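PDB 3GZB: putative SnoaL-like polyketide cyclase from Shewanella putrefaciens, which is of unproven function but, as a SnoaL-like member of the NTF2 clan, probably binds a small molecule and may act as a polyketide cyclase. Local coordinates for residues Q21-M30 / T124-V135; D31-K39 / L70-Y80. One frame throughout, in Å; residues are numbered along the deposited sequence.

Overall arrangement
Helix 21-34 is shared by the two contacts. Its residues 21-30 pack across strand 115-129 and the start of strand 134-142 in interaction 1, and the next residues, 31-39, carry the chain off the helix and against the end of helix 63-73 and the loop after it in interaction 2. The contacts adjoin in sequence, yet their centres are about 18 Å apart. Bound methylpentanediol, probably from the crystallisation liquor, lies about 3 Å (nearest atoms) from the side chain of Y80 in interaction 2 and about 6 Å from that of M30 in interaction 1. It may mark the cavity between helices and sheet that is characteristic of NTF2-like folds.

Interaction 1: residues Q21-M30 / T124-V135; sequences QEQQLAVKYM and TSLKLDMLNRRV
T124 meets the helix through its methyl group, CG2 lying 4.3 Å from SE of the selenomethionine M30, while its hydroxyl bonds to D140 and Y100. Two residues on, L126 uses both branches: CD1 touches A26 CB and comes 3.6 Å from Y29 CD2, and L126 CD2 touches Y29 CE2, an oblique approach. L128 CD1 settles on the helix backbone instead, 3.3 Å from E22 O, a carbonyl already engaged by A26 N within the helix. The strand crosses the helix at 110°, in keeping with the helix-on-sheet layer of the SnoaL-like fold. The hairpin then turns at D129: its OD1 accepts from N132 N in an Asx motif, and the backbones of R133 and R134 together lie opposite D129, a G1 beta bulge. The selenomethionine M130 is bent at chi2 (-63°) and chi3 (-65°), which folds CE back to 3.7 Å from Q21 O. M130 SE rests against E22 CG, and M130 SE lies 3.8 Å from L25 CD2. R133, modelled in two conformers, tentatively lays CG and its guanidinium face against L25 CD1; its closeness to K28, also modelled twice, is doubtful. V135 closes the contact with CG2 over one face of Y29, 3.8 Å from the ring centroid. The hydroxyl of Y29 is bonded to Y45 and H138, which fixes the ring's far end. Apolar packing therefore dominates the contact, and the seating of the helix probably depends on fit of shape more than on polar pairs.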
loop_
_atom_site.group_PDB
_atom_site.type_symbol
_atom_site.label_atom_id
_atom_site.label_comp_id
_atom_site.label_asym_id
_atom_site.label_seq_id
_atom_site.Cartn_x
_atom_site.Cartn_y
_atom_site.Cartn_z
ATOM N N GLN A 21 -0.486 -12.439 -14.811
ATOM C CA GLN A 21 -1.831 -12.956 -14.609
ATOM C C GLN A 21 -2.458 -12.531 -13.257
ATOM O O GLN A 21 -3.669 -12.400 -13.140
ATOM C CB GLN A 21 -1.863 -14.463 -14.755
ATOM C CG GLN A 21 -1.530 -14.976 -16.174
ATOM C CD GLN A 21 -2.573 -14.629 -17.254
ATOM O OE1 GLN A 21 -3.792 -14.360 -16.971
ATOM N NE2 GLN A 21 -2.107 -14.672 -18.482
ATOM N N GLU A 22 -1.622 -12.411 -12.232
ATOM C CA GLU A 22 -2.118 -12.020 -10.907
ATOM C C GLU A 22 -2.700 -10.606 -10.949
ATOM O O GLU A 22 -3.760 -10.315 -10.437
ATOM C CB GLU A 22 -0.964 -12.104 -9.880
ATOM C CG GLU A 22 -0.388 -13.491 -9.763
ATOM C CD GLU A 22 0.761 -13.821 -10.681
ATOM O OE1 GLU A 22 0.993 -13.183 -11.742
ATOM O OE2 GLU A 22 1.478 -14.799 -10.320
ATOM N N GLN A 23 -1.996 -9.705 -11.636
ATOM C CA GLN A 23 -2.549 -8.366 -11.873
ATOM C C GLN A 23 -3.830 -8.393 -12.720
ATOM O O GLN A 23 -4.764 -7.669 -12.410
ATOM C CB GLN A 23 -1.502 -7.447 -12.472
ATOM C CG GLN A 23 -0.302 -7.143 -11.559
ATOM C CD GLN A 23 0.674 -6.180 -12.220
ATOM O OE1 GLN A 23 0.297 -5.375 -13.064
ATOM N NE2 GLN A 23 1.954 -6.269 -11.832
ATOM N N GLN A 24 -3.899 -9.247 -13.744
ATOM C CA GLN A 24 -5.065 -9.299 -14.614
ATOM C C GLN A 24 -6.281 -9.706 -13.803
ATOM O O GLN A 24 -7.365 -9.165 -14.000
ATOM C CB GLN A 24 -4.832 -10.265 -15.780
ATOM C CG GLN A 24 -3.803 -9.821 -16.794
ATOM C CD GLN A 24 -3.777 -10.672 -18.026
ATOM O OE1 GLN A 24 -4.854 -10.991 -18.590
ATOM N NE2 GLN A 24 -2.577 -11.041 -18.463
ATOM N N LEU A 25 -6.089 -10.632 -12.894
ATOM C CA LEU A 25 -7.213 -11.054 -12.058
ATOM C C LEU A 25 -7.650 -9.954 -11.088
ATOM O O LEU A 25 -8.836 -9.753 -10.869
ATOM C CB LEU A 25 -6.897 -12.360 -11.321
ATOM C CG LEU A 25 -8.076 -13.036 -10.603
ATOM C CD1 LEU A 25 -9.204 -13.438 -11.606
ATOM C CD2 LEU A 25 -7.609 -14.254 -9.783
ATOM N N ALA A 26 -6.681 -9.222 -10.531
ATOM C CA ALA A 26 -6.983 -8.112 -9.677
ATOM C C ALA A 26 -7.828 -7.095 -10.409
ATOM O O ALA A 26 -8.740 -6.530 -9.801
ATOM C CB ALA A 26 -5.679 -7.449 -9.187
ATOM N N VAL A 27 -7.534 -6.818 -11.683
ATOM C CA VAL A 27 -8.335 -5.878 -12.448
ATOM C C VAL A 27 -9.810 -6.322 -12.510
ATOM O O VAL A 27 -10.745 -5.509 -12.318
ATOM C CB VAL A 27 -7.761 -5.650 -13.844
ATOM C CG1 VAL A 27 -8.680 -4.790 -14.714
ATOM C CG2 VAL A 27 -6.328 -5.025 -13.763
ATOM N N LYS A 28 -10.057 -7.587 -12.786
ATOM C CA LYS A 28 -11.434 -8.127 -12.829
ATOM C C LYS A 28 -12.165 -7.909 -11.512
ATOM O O LYS A 28 -13.326 -7.478 -11.484
ATOM C CB LYS A 28 -11.410 -9.623 -13.162
ATOM C CG LYS A 28 -10.788 -9.927 -14.538
ATOM C CD LYS A 28 -11.143 -11.293 -14.991
ATOM C CE LYS A 28 -10.872 -11.496 -16.464
ATOM N NZ LYS A 28 -11.518 -12.755 -16.878
ATOM N N TYR A 29 -11.479 -8.230 -10.431
ATOM C CA TYR A 29 -12.059 -8.010 -9.085
ATOM C C TYR A 29 -12.395 -6.552 -8.805
ATOM O O TYR A 29 -13.504 -6.245 -8.366
ATOM C CB TYR A 29 -11.147 -8.578 -8.049
ATOM C CG TYR A 29 -11.518 -8.304 -6.607
ATOM C CD1 TYR A 29 -12.387 -9.118 -5.927
ATOM C CD2 TYR A 29 -11.003 -7.224 -5.922
ATOM C CE1 TYR A 29 -12.649 -8.894 -4.576
ATOM C CE2 TYR A 29 -11.273 -6.979 -4.603
ATOM C CZ TYR A 29 -12.124 -7.799 -3.931
ATOM O OH TYR A 29 -12.400 -7.626 -2.589
HETATM N N MSE A 30 -11.431 -5.654 -9.081
HETATM C CA MSE A 30 -11.651 -4.251 -8.805
HETATM C C MSE A 30 -12.738 -3.652 -9.709
HETATM O O MSE A 30 -13.448 -2.743 -9.279
HETATM C CB MSE A 30 -10.360 -3.470 -8.927
HETATM C CG MSE A 30 -9.322 -3.865 -7.926
HETATM SE SE MSE A 30 -9.805 -3.653 -6.069
HETATM C CE MSE A 30 -10.226 -1.765 -6.055
ATOM N N THR A 124 -4.434 -0.225 -1.870
ATOM C CA THR A 124 -5.235 -1.470 -1.758
ATOM C C THR A 124 -4.333 -2.643 -2.152
ATOM O O THR A 124 -3.671 -2.580 -3.209
ATOM C CB THR A 124 -6.452 -1.415 -2.689
ATOM O OG1 THR A 124 -7.307 -0.379 -2.193
ATOM C CG2 THR A 124 -7.208 -2.758 -2.754
ATOM N N SER A 125 -4.275 -3.697 -1.338
ATOM C CA SER A 125 -3.576 -4.901 -1.711
ATOM C C SER A 125 -4.541 -6.048 -1.717
ATOM O O SER A 125 -5.488 -6.132 -0.920
ATOM C CB SER A 125 -2.382 -5.188 -0.807
ATOM O OG SER A 125 -2.798 -5.449 0.543
ATOM N N LEU A 126 -4.301 -6.990 -2.619
ATOM C CA LEU A 126 -5.068 -8.234 -2.734
ATOM C C LEU A 126 -4.114 -9.407 -2.666
ATOM O O LEU A 126 -3.142 -9.464 -3.433
ATOM C CB LEU A 126 -5.850 -8.300 -4.052
ATOM C CG LEU A 126 -6.769 -7.131 -4.381
ATOM C CD1 LEU A 126 -7.400 -7.326 -5.773
ATOM C CD2 LEU A 126 -7.819 -6.971 -3.316
ATOM N N LYS A 127 -4.405 -10.354 -1.797
ATOM C CA LYS A 127 -3.731 -11.646 -1.818
ATOM C C LYS A 127 -4.696 -12.605 -2.515
ATOM O O LYS A 127 -5.856 -12.748 -2.075
ATOM C CB LYS A 127 -3.415 -12.107 -0.392
ATOM C CG LYS A 127 -2.533 -13.338 -0.293
ATOM C CD LYS A 127 -1.153 -13.141 -0.926
ATOM C CE LYS A 127 -0.272 -14.374 -0.672
ATOM N NZ LYS A 127 0.882 -14.480 -1.611
ATOM N N LEU A 128 -4.239 -13.224 -3.597
ATOM C CA LEU A 128 -5.040 -14.028 -4.466
ATOM C C LEU A 128 -4.698 -15.505 -4.330
ATOM O O LEU A 128 -3.535 -15.877 -4.105
ATOM C CB LEU A 128 -4.799 -13.621 -5.920
ATOM C CG LEU A 128 -5.091 -12.128 -6.179
ATOM C CD1 LEU A 128 -4.647 -11.778 -7.598
ATOM C CD2 LEU A 128 -6.487 -11.785 -5.978
ATOM N N ASP A 129 -5.734 -16.329 -4.477
ATOM C CA ASP A 129 -5.601 -17.794 -4.674
ATOM C C ASP A 129 -5.897 -18.024 -6.147
ATOM O O ASP A 129 -7.072 -18.002 -6.591
ATOM C CB ASP A 129 -6.587 -18.488 -3.724
ATOM C CG ASP A 129 -6.731 -19.991 -3.979
ATOM O OD1 ASP A 129 -6.101 -20.520 -4.909
ATOM O OD2 ASP A 129 -7.536 -20.612 -3.228
HETATM N N MSE A 130 -4.813 -18.169 -6.930
HETATM C CA MSE A 130 -4.923 -18.225 -8.379
HETATM C C MSE A 130 -5.648 -19.506 -8.834
HETATM O O MSE A 130 -6.461 -19.448 -9.748
HETATM C CB MSE A 130 -3.569 -18.016 -9.075
HETATM C CG MSE A 130 -2.895 -16.705 -8.775
HETATM SE SE MSE A 130 -3.927 -15.206 -9.404
HETATM C CE MSE A 130 -3.816 -15.549 -11.237
ATOM N N LEU A 131 -5.429 -20.621 -8.156
ATOM C CA LEU A 131 -6.107 -21.891 -8.523
ATOM C C LEU A 131 -7.625 -21.744 -8.461
ATOM O O LEU A 131 -8.330 -22.167 -9.366
ATOM C CB LEU A 131 -5.633 -23.004 -7.591
ATOM C CG LEU A 131 -6.364 -24.346 -7.723
ATOM C CD1 LEU A 131 -6.039 -24.956 -9.067
ATOM C CD2 LEU A 131 -5.997 -25.267 -6.573
ATOM N N ASN A 132 -8.124 -21.123 -7.391
ATOM C CA ASN A 132 -9.561 -21.016 -7.179
ATOM C C ASN A 132 -10.156 -19.684 -7.606
ATOM O O ASN A 132 -11.332 -19.452 -7.400
ATOM C CB ASN A 132 -9.851 -21.305 -5.705
ATOM C CG ASN A 132 -9.520 -22.711 -5.323
ATOM O OD1 ASN A 132 -10.127 -23.638 -5.871
ATOM N ND2 ASN A 132 -8.552 -22.909 -4.426
ATOM N N ARG A 133 -9.331 -18.792 -8.175
ATOM C CA ARG A 133 -9.801 -17.504 -8.666
ATOM C C ARG A 133 -10.488 -16.700 -7.509
ATOM O O ARG A 133 -11.595 -16.175 -7.684
ATOM C CB ARG A 133 -10.753 -17.696 -9.851
ATOM C CG ARG A 133 -10.698 -16.622 -10.867
ATOM C CD ARG A 133 -11.514 -17.008 -12.117
ATOM N NE ARG A 133 -11.500 -15.930 -13.093
ATOM C CZ ARG A 133 -12.284 -14.858 -13.063
ATOM N NH1 ARG A 133 -13.181 -14.646 -12.096
ATOM N NH2 ARG A 133 -12.145 -13.959 -14.013
ATOM N N ARG A 134 -9.815 -16.640 -6.373
ATOM C CA ARG A 134 -10.340 -16.148 -5.082
ATOM C C ARG A 134 -9.456 -15.007 -4.560
ATOM O O ARG A 134 -8.228 -15.074 -4.726
ATOM C CB ARG A 134 -10.313 -17.328 -4.084
ATOM C CG ARG A 134 -10.905 -17.084 -2.715
ATOM C CD ARG A 134 -11.049 -18.426 -1.926
ATOM N NE ARG A 134 -11.889 -19.400 -2.632
ATOM C CZ ARG A 134 -11.751 -20.722 -2.590
ATOM N NH1 ARG A 134 -10.798 -21.278 -1.870
ATOM N NH2 ARG A 134 -12.569 -21.492 -3.290
ATOM N N VAL A 135 -10.065 -14.052 -3.865
ATOM C CA VAL A 135 -9.346 -13.089 -3.017
ATOM C C VAL A 135 -9.384 -13.655 -1.625
ATOM O O VAL A 135 -10.478 -13.807 -1.010
ATOM C CB VAL A 135 -9.994 -11.677 -3.098
ATOM C CG1 VAL A 135 -9.449 -10.719 -2.030
ATOM C CG2 VAL A 135 -9.784 -11.104 -4.505
#

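Interaction 2: residues D31-K39 / L70-Y80; sequences DALTEHDYK and LERAHQGVLEY. With EDO (1,2-ethanediol), chain M.
L33 reaches two partners with its branched end: CD1 meets L70 CD1 at 3.9 Å, and CG rests against the hydroxyl of Y80. A water donates to L33 O and also hydrogen-bonds Y80 OH, bridging the two. At T34 the backbone takes over, Y80 N donating to T34 O (3.2 Å, 161° at the hydrogen), tilted slightly from the carbonyl plane. The Y80 ring folds back over T34, as its chi1 of 62° sets CG between backbone N and carbonyl carbon; T34 CA lies 4.0 Å from the centroid, over the face, and CG2 touches CE2. E35 and E79 run side by side, and in the modelled conformer a water donates to both carboxylates. 1,2-Ethanediol, probably from the crystallisation liquor, donates from O1 to E79 O and also bonds K103 N. The helix ends in a Schellman motif, where H36 has positive phi, and its ring meets the type II turn H74-V77. There H36 NE2 and H74 ND1 share a hydrogen bond of 2.7 Å, the rings meeting rim to rim with planes at 57°, while L78 O lies 3.2 Å from H36 CE1 at the ring edge. Y80 completes this aromatic cluster; its OH and H74 NE2 both bind a methylpentanediol, in what is probably the pocket of this NTF2-like fold. With an alanine at Y80, T34 CA would probably lose the ring face above it and the water on L33 O its phenolic partner. Y38 lays its ring over E71 CB, and waters link its OH to L70 O, weakly, and to E71 O.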
loop_
_atom_site.group_PDB
_atom_site.type_symbol
_atom_site.label_atom_id
_atom_site.label_comp_id
_atom_site.label_asym_id
_atom_site.label_seq_id
_atom_site.Cartn_x
_atom_site.Cartn_y
_atom_site.Cartn_z
ATOM N N ASP A 31 -12.808 -4.067 -10.963
ATOM C CA ASP A 31 -13.894 -3.584 -11.831
ATOM C C ASP A 31 -15.246 -4.032 -11.242
ATOM O O ASP A 31 -16.176 -3.212 -11.149
ATOM C CB ASP A 31 -13.720 -4.060 -13.287
ATOM C CG ASP A 31 -12.779 -3.146 -14.077
ATOM O OD1 ASP A 31 -12.615 -1.998 -13.639
ATOM O OD2 ASP A 31 -12.216 -3.558 -15.123
ATOM N N ALA A 32 -15.359 -5.273 -10.805
ATOM C CA ALA A 32 -16.607 -5.738 -10.151
ATOM C C ALA A 32 -16.946 -4.933 -8.905
ATOM O O ALA A 32 -18.076 -4.493 -8.706
ATOM C CB ALA A 32 -16.544 -7.252 -9.820
ATOM N N LEU A 33 -15.947 -4.716 -8.062
ATOM C CA LEU A 33 -16.170 -3.980 -6.819
ATOM C C LEU A 33 -16.674 -2.562 -7.074
ATOM O O LEU A 33 -17.667 -2.126 -6.487
ATOM C CB LEU A 33 -14.847 -3.934 -6.024
ATOM C CG LEU A 33 -14.854 -3.181 -4.703
ATOM C CD1 LEU A 33 -15.676 -3.950 -3.631
ATOM C CD2 LEU A 33 -13.415 -2.963 -4.219
ATOM N N THR A 34 -15.955 -1.848 -7.951
ATOM C CA THR A 34 -16.248 -0.447 -8.161
ATOM C C THR A 34 -17.519 -0.205 -8.958
ATOM O O THR A 34 -18.061 0.896 -8.892
ATOM C CB THR A 34 -15.049 0.318 -8.760
ATOM O OG1 THR A 34 -14.810 -0.194 -10.092
ATOM C CG2 THR A 34 -13.754 0.233 -7.873
ATOM N N GLU A 35 -18.002 -1.215 -9.693
ATOM C CA GLU A 35 -19.293 -1.233 -10.389
ATOM C C GLU A 35 -20.438 -1.777 -9.518
ATOM O O GLU A 35 -21.583 -1.860 -9.978
ATOM C CB GLU A 35 -19.170 -2.149 -11.636
ATOM C CG GLU A 35 -18.178 -1.661 -12.698
ATOM C CD GLU A 35 -17.821 -2.766 -13.697
ATOM O OE1 GLU A 35 -18.452 -3.875 -13.647
ATOM O OE2 GLU A 35 -16.899 -2.521 -14.502
ATOM N N HIS A 36 -20.142 -2.179 -8.270
ATOM C CA HIS A 36 -21.155 -2.792 -7.390
ATOM C C HIS A 36 -21.746 -4.044 -8.032
ATOM O O HIS A 36 -22.954 -4.340 -7.853
ATOM C CB HIS A 36 -22.244 -1.753 -7.007
ATOM C CG HIS A 36 -21.704 -0.488 -6.446
ATOM N ND1 HIS A 36 -21.639 0.672 -7.183
ATOM C CD2 HIS A 36 -21.193 -0.188 -5.228
ATOM C CE1 HIS A 36 -21.156 1.643 -6.423
ATOM N NE2 HIS A 36 -20.840 1.133 -5.234
ATOM N N ASP A 37 -20.913 -4.808 -8.749
ATOM C CA ASP A 37 -21.341 -6.065 -9.368
ATOM C C ASP A 37 -21.160 -7.193 -8.364
ATOM O O ASP A 37 -20.181 -7.955 -8.426
ATOM C CB ASP A 37 -20.608 -6.304 -10.677
ATOM C CG ASP A 37 -20.979 -7.620 -11.365
ATOM O OD1 ASP A 37 -21.892 -8.336 -10.898
ATOM O OD2 ASP A 37 -20.280 -7.910 -12.363
ATOM N N TYR A 38 -22.088 -7.284 -7.414
ATOM C CA TYR A 38 -21.969 -8.245 -6.313
ATOM C C TYR A 38 -22.115 -9.685 -6.771
ATOM O O TYR A 38 -21.521 -10.558 -6.149
ATOM C CB TYR A 38 -22.961 -7.956 -5.195
ATOM C CG TYR A 38 -22.834 -6.563 -4.669
ATOM C CD1 TYR A 38 -21.723 -6.157 -4.076
ATOM C CD2 TYR A 38 -23.859 -5.646 -4.857
ATOM C CE1 TYR A 38 -21.585 -4.826 -3.588
ATOM C CE2 TYR A 38 -23.760 -4.376 -4.405
ATOM C CZ TYR A 38 -22.638 -3.957 -3.777
ATOM O OH TYR A 38 -22.547 -2.645 -3.335
ATOM N N LYS A 39 -22.851 -9.940 -7.843
ATOM C CA LYS A 39 -22.944 -11.299 -8.399
ATOM C C LYS A 39 -21.566 -11.819 -8.794
ATOM O O LYS A 39 -21.172 -12.955 -8.434
ATOM C CB LYS A 39 -23.937 -11.331 -9.588
ATOM C CG LYS A 39 -24.142 -12.742 -10.081
ATOM C CD LYS A 39 -25.030 -12.834 -11.334
ATOM C CE LYS A 39 -25.025 -14.269 -11.898
ATOM N NZ LYS A 39 -24.975 -14.293 -13.400
ATOM N N LEU A 70 -20.617 -4.458 2.204
ATOM C CA LEU A 70 -20.392 -3.637 0.975
ATOM C C LEU A 70 -21.711 -3.110 0.444
ATOM O O LEU A 70 -21.814 -1.910 0.135
ATOM C CB LEU A 70 -19.689 -4.451 -0.088
ATOM C CG LEU A 70 -18.268 -4.826 0.215
ATOM C CD1 LEU A 70 -17.737 -5.811 -0.885
ATOM C CD2 LEU A 70 -17.387 -3.546 0.295
ATOM N N GLU A 71 -22.708 -3.989 0.359
ATOM C CA GLU A 71 -23.993 -3.583 -0.222
ATOM C C GLU A 71 -24.624 -2.485 0.616
ATOM O O GLU A 71 -25.154 -1.472 0.098
ATOM C CB GLU A 71 -24.946 -4.775 -0.414
ATOM C CG GLU A 71 -26.120 -4.414 -1.295
ATOM C CD GLU A 71 -26.998 -5.607 -1.657
ATOM O OE1 GLU A 71 -27.023 -6.593 -0.887
ATOM O OE2 GLU A 71 -27.679 -5.528 -2.714
ATOM N N ARG A 72 -24.626 -2.677 1.923
ATOM C CA ARG A 72 -25.163 -1.652 2.835
ATOM C C ARG A 72 -24.371 -0.321 2.777
ATOM O O ARG A 72 -24.962 0.759 2.685
ATOM C CB ARG A 72 -25.267 -2.138 4.268
ATOM C CG ARG A 72 -26.275 -3.229 4.466
ATOM C CD ARG A 72 -26.285 -3.717 5.912
ATOM N NE ARG A 72 -27.233 -4.778 6.143
ATOM C CZ ARG A 72 -28.526 -4.602 6.402
ATOM N NH1 ARG A 72 -29.058 -3.381 6.430
ATOM N NH2 ARG A 72 -29.324 -5.662 6.641
ATOM N N ALA A 73 -23.058 -0.406 2.796
ATOM C CA ALA A 73 -22.228 0.787 2.771
ATOM C C ALA A 73 -22.467 1.621 1.497
ATOM O O ALA A 73 -22.339 2.850 1.539
ATOM C CB ALA A 73 -20.746 0.388 2.923
ATOM N N HIS A 74 -22.790 0.951 0.392
ATOM C CA HIS A 74 -22.929 1.621 -0.901
ATOM C C HIS A 74 -24.340 1.903 -1.365
ATOM O O HIS A 74 -24.543 2.232 -2.540
ATOM C CB HIS A 74 -22.116 0.861 -1.940
ATOM C CG HIS A 74 -20.654 1.104 -1.798
ATOM N ND1 HIS A 74 -19.895 1.750 -2.756
ATOM C CD2 HIS A 74 -19.797 0.792 -0.795
ATOM C CE1 HIS A 74 -18.651 1.857 -2.336
ATOM N NE2 HIS A 74 -18.551 1.271 -1.154
ATOM N N GLN A 75 -25.317 1.770 -0.474
ATOM C CA GLN A 75 -26.680 2.161 -0.819
ATOM C C GLN A 75 -26.681 3.547 -1.398
ATOM O O GLN A 75 -26.239 4.484 -0.741
ATOM C CB GLN A 75 -27.608 2.069 0.398
ATOM C CG GLN A 75 -29.014 2.542 0.053
ATOM C CD GLN A 75 -30.083 2.496 1.115
ATOM O OE1 GLN A 75 -31.193 2.986 0.850
ATOM N NE2 GLN A 75 -29.781 2.004 2.300
ATOM N N GLY A 76 -27.158 3.639 -2.630
ATOM C CA GLY A 76 -27.282 4.944 -3.312
ATOM C C GLY A 76 -26.015 5.458 -3.995
ATOM O O GLY A 76 -26.054 6.506 -4.637
ATOM N N VAL A 77 -24.912 4.754 -3.830
ATOM C CA VAL A 77 -23.640 5.185 -4.394
ATOM C C VAL A 77 -23.588 4.738 -5.841
ATOM O O VAL A 77 -23.813 3.566 -6.160
ATOM C CB VAL A 77 -22.463 4.629 -3.567
ATOM C CG1 VAL A 77 -21.099 5.096 -4.170
ATOM C CG2 VAL A 77 -22.614 5.115 -2.088
ATOM N N LEU A 78 -23.223 5.662 -6.731
ATOM C CA LEU A 78 -23.062 5.365 -8.144
ATOM C C LEU A 78 -21.731 4.664 -8.396
ATOM O O LEU A 78 -20.853 4.675 -7.505
ATOM C CB LEU A 78 -23.164 6.666 -8.962
ATOM C CG LEU A 78 -24.501 7.415 -8.862
ATOM C CD1 LEU A 78 -24.392 8.760 -9.671
ATOM C CD2 LEU A 78 -25.649 6.535 -9.323
ATOM N N GLU A 79 -21.525 4.112 -9.582
ATOM C CA GLU A 79 -20.213 3.526 -9.879
ATOM C C GLU A 79 -19.127 4.543 -9.536
ATOM O O GLU A 79 -19.271 5.742 -9.824
ATOM C CB GLU A 79 -20.079 3.134 -11.355
ATOM C CG GLU A 79 -18.704 2.672 -11.754
ATOM C CD GLU A 79 -18.591 2.079 -13.152
ATOM O OE1 GLU A 79 -19.623 2.026 -13.863
ATOM O OE2 GLU A 79 -17.446 1.683 -13.521
ATOM N N TYR A 80 -18.045 4.060 -8.930
ATOM C CA TYR A 80 -16.895 4.878 -8.594
ATOM C C TYR A 80 -15.666 4.334 -9.306
ATOM O O TYR A 80 -15.712 3.264 -9.882
ATOM C CB TYR A 80 -16.698 5.000 -7.093
ATOM C CG TYR A 80 -16.431 3.728 -6.330
ATOM C CD1 TYR A 80 -17.445 2.808 -6.067
ATOM C CD2 TYR A 80 -15.170 3.487 -5.801
ATOM C CE1 TYR A 80 -17.209 1.647 -5.329
ATOM C CE2 TYR A 80 -14.921 2.333 -5.043
ATOM C CZ TYR A 80 -15.969 1.441 -4.784
ATOM O OH TYR A 80 -15.773 0.309 -4.019
HETATM C C1 EDO M . -16.818 8.620 -10.474
HETATM O O1 EDO M . -17.929 8.285 -9.594
HETATM C C2 EDO M . -17.221 8.483 -11.917
HETATM O O2 EDO M . -18.075 9.629 -12.070
HETATM O O HOH W 1 -18.125 -1.489 -3.852
HETATM O O HOH W 2 -16.621 0.055 -15.424
HETATM O O HOH W 3 -20.275 -2.076 -2.521
HETATM O O HOH W 4 -24.988 -1.041 -2.556
#